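Local coordinates for type 3 secretion system translocon protein SctE (Shigella flexneri, PDB 3U0C) that forms, with its partner translocator IpaC, a pore in the host membrane through which type III secretion effectors pass into the target cell, at residues Thr138-Leu143 with Lys151-Glu156. Residues are numbered along the deposited sequence; the frame is centred on the assembly and turned at random.
Sequences TRLSEL and KKLSRE
Leu140 and Leu153 mark the closest backbone approach, their CA atoms 7.1 Å apart, where the last turn of helix 71-141 faces the first turns of helix 150-197. No hydrogen bond joins the two segments; leucine side chains and the stem of one arginine carry the contact. Leu153 is the buried centre. Leu140 and Leu153 point past one another, each reaching toward the other helix, and Leu140 CD2 presses against Leu153 CB at 3.5 Å, tight for two carbons. The same Leu140 methyl lies 3.8 Å from Ser154 OG, a hydroxyl tied back to Lys150 O within its own helix. Leu153 CD1 meets Leu143 CD2 at 3.6 Å, just beyond the end of the first helix, while both Leu153 methyls lie against the Arg139 stem, CD2 3.9 Å from Arg139 CD. With CG anti to the backbone N (chi1 -179°) and the chain extended to NE, Arg139 runs across Leu153 at about a right angle; as modelled, though poorly ordered, its guanidinium has Leu153 CD2 over one face, and NH2 makes a long, weak ion pair with Glu149. Leu153 also touches Ile136, continuing the apolar seam. This is the closed end of the antiparallel coiled-coil hairpin in the translocator's N-terminal domain.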
loop_
_atom_site.group_PDB
_atom_site.type_symbol
_atom_site.label_atom_id
_atom_site.label_comp_id
_atom_site.label_asym_id
_atom_site.label_seq_id
_atom_site.Cartn_x
_atom_site.Cartn_y
_atom_site.Cartn_z
ATOM N N THR A 138 8.792 9.237 -43.151
ATOM C CA THR A 138 9.950 9.392 -44.019
ATOM C C THR A 138 9.681 8.770 -45.387
ATOM O O THR A 138 9.953 9.378 -46.429
ATOM C CB THR A 138 11.195 8.700 -43.451
ATOM O OG1 THR A 138 11.713 9.437 -42.333
ATOM C CG2 THR A 138 12.249 8.607 -44.531
ATOM N N ARG A 139 9.157 7.548 -45.383
ATOM C CA ARG A 139 8.850 6.843 -46.629
ATOM C C ARG A 139 7.826 7.587 -47.491
ATOM O O ARG A 139 7.905 7.564 -48.716
ATOM C CB ARG A 139 8.339 5.434 -46.324
ATOM C CG ARG A 139 8.015 4.610 -47.560
ATOM C CD ARG A 139 7.576 3.186 -47.258
ATOM N NE ARG A 139 7.297 2.430 -48.476
ATOM C CZ ARG A 139 7.084 1.123 -48.508
ATOM N NH1 ARG A 139 7.112 0.415 -47.387
ATOM N NH2 ARG A 139 6.840 0.516 -49.663
ATOM N N LEU A 140 6.877 8.259 -46.851
ATOM C CA LEU A 140 5.845 9.002 -47.565
ATOM C C LEU A 140 6.384 10.295 -48.148
ATOM O O LEU A 140 5.898 10.753 -49.177
ATOM C CB LEU A 140 4.669 9.343 -46.650
ATOM C CG LEU A 140 3.582 8.302 -46.367
ATOM C CD1 LEU A 140 2.851 8.691 -45.089
ATOM C CD2 LEU A 140 2.610 8.154 -47.531
ATOM N N SER A 141 7.358 10.903 -47.481
ATOM C CA SER A 141 7.923 12.141 -47.996
ATOM C C SER A 141 8.623 11.877 -49.321
ATOM O O SER A 141 8.495 12.650 -50.269
ATOM C CB SER A 141 8.931 12.727 -47.022
ATOM O OG SER A 141 10.155 12.027 -47.104
ATOM N N GLU A 142 9.371 10.779 -49.369
ATOM C CA GLU A 142 10.229 10.486 -50.514
ATOM C C GLU A 142 9.398 9.870 -51.637
ATOM O O GLU A 142 9.914 9.521 -52.706
ATOM C CB GLU A 142 11.378 9.572 -50.096
ATOM C CG GLU A 142 12.218 10.147 -48.941
ATOM C CD GLU A 142 13.178 9.123 -48.370
ATOM O OE1 GLU A 142 13.013 7.919 -48.703
ATOM O OE2 GLU A 142 14.093 9.512 -47.602
ATOM N N LEU A 143 8.090 9.792 -51.393
ATOM C CA LEU A 143 7.142 9.183 -52.322
ATOM C C LEU A 143 6.850 10.005 -53.589
ATOM O O LEU A 143 6.373 11.158 -53.510
ATOM C CB LEU A 143 5.831 8.899 -51.593
ATOM C CG LEU A 143 5.029 7.774 -52.188
ATOM C CD1 LEU A 143 6.010 6.716 -52.758
ATOM C CD2 LEU A 143 4.098 7.168 -51.158
ATOM N N LYS A 151 -1.615 6.343 -51.389
ATOM C CA LYS A 151 -2.945 6.239 -50.772
ATOM C C LYS A 151 -2.966 5.245 -49.605
ATOM O O LYS A 151 -3.543 5.507 -48.542
ATOM C CB LYS A 151 -3.992 5.877 -51.830
ATOM C CG LYS A 151 -5.416 5.717 -51.296
ATOM C CD LYS A 151 -6.450 5.715 -52.433
ATOM C CE LYS A 151 -7.608 4.768 -52.142
ATOM N NZ LYS A 151 -8.946 5.448 -52.226
ATOM N N LYS A 152 -2.299 4.113 -49.793
ATOM C CA LYS A 152 -2.310 3.035 -48.814
ATOM C C LYS A 152 -1.470 3.363 -47.581
ATOM O O LYS A 152 -1.953 3.225 -46.459
ATOM C CB LYS A 152 -1.838 1.736 -49.468
ATOM C CG LYS A 152 -1.874 0.524 -48.564
ATOM C CD LYS A 152 -1.431 -0.734 -49.324
ATOM C CE LYS A 152 -1.438 -1.966 -48.419
ATOM N NZ LYS A 152 -1.005 -3.209 -49.151
ATOM N N LEU A 153 -0.223 3.794 -47.783
ATOM C CA LEU A 153 0.626 4.236 -46.669
ATOM C C LEU A 153 -0.059 5.318 -45.825
ATOM O O LEU A 153 0.043 5.326 -44.591
ATOM C CB LEU A 153 1.972 4.759 -47.175
ATOM C CG LEU A 153 2.961 3.795 -47.838
ATOM C CD1 LEU A 153 3.914 4.540 -48.762
ATOM C CD2 LEU A 153 3.736 3.004 -46.800
ATOM N N SER A 154 -0.748 6.244 -46.489
ATOM C CA SER A 154 -1.447 7.306 -45.772
ATOM C C SER A 154 -2.489 6.719 -44.826
ATOM O O SER A 154 -2.670 7.209 -43.723
ATOM C CB SER A 154 -2.105 8.279 -46.748
ATOM O OG SER A 154 -1.120 9.024 -47.454
ATOM N N ARG A 155 -3.160 5.662 -45.277
ATOM C CA ARG A 155 -4.149 4.949 -44.478
ATOM C C ARG A 155 -3.512 4.151 -43.344
ATOM O O ARG A 155 -4.155 3.911 -42.325
ATOM C CB ARG A 155 -4.984 4.006 -45.350
ATOM C CG ARG A 155 -6.041 4.689 -46.204
ATOM C CD ARG A 155 -6.870 3.666 -46.980
ATOM N NE ARG A 155 -6.059 2.543 -47.459
ATOM C CZ ARG A 155 -5.844 2.261 -48.744
ATOM N NH1 ARG A 155 -6.393 3.013 -49.681
ATOM N NH2 ARG A 155 -5.085 1.223 -49.099
ATOM N N GLU A 156 -2.263 3.730 -43.523
ATOM C CA GLU A 156 -1.561 2.999 -42.476
ATOM C C GLU A 156 -1.072 3.960 -41.405
ATOM O O GLU A 156 -0.935 3.602 -40.232
ATOM C CB GLU A 156 -0.351 2.267 -43.036
ATOM C CG GLU A 156 -0.623 1.285 -44.152
ATOM C CD GLU A 156 0.669 0.628 -44.618
ATOM O OE1 GLU A 156 1.732 0.922 -44.012
ATOM O OE2 GLU A 156 0.628 -0.175 -45.580
#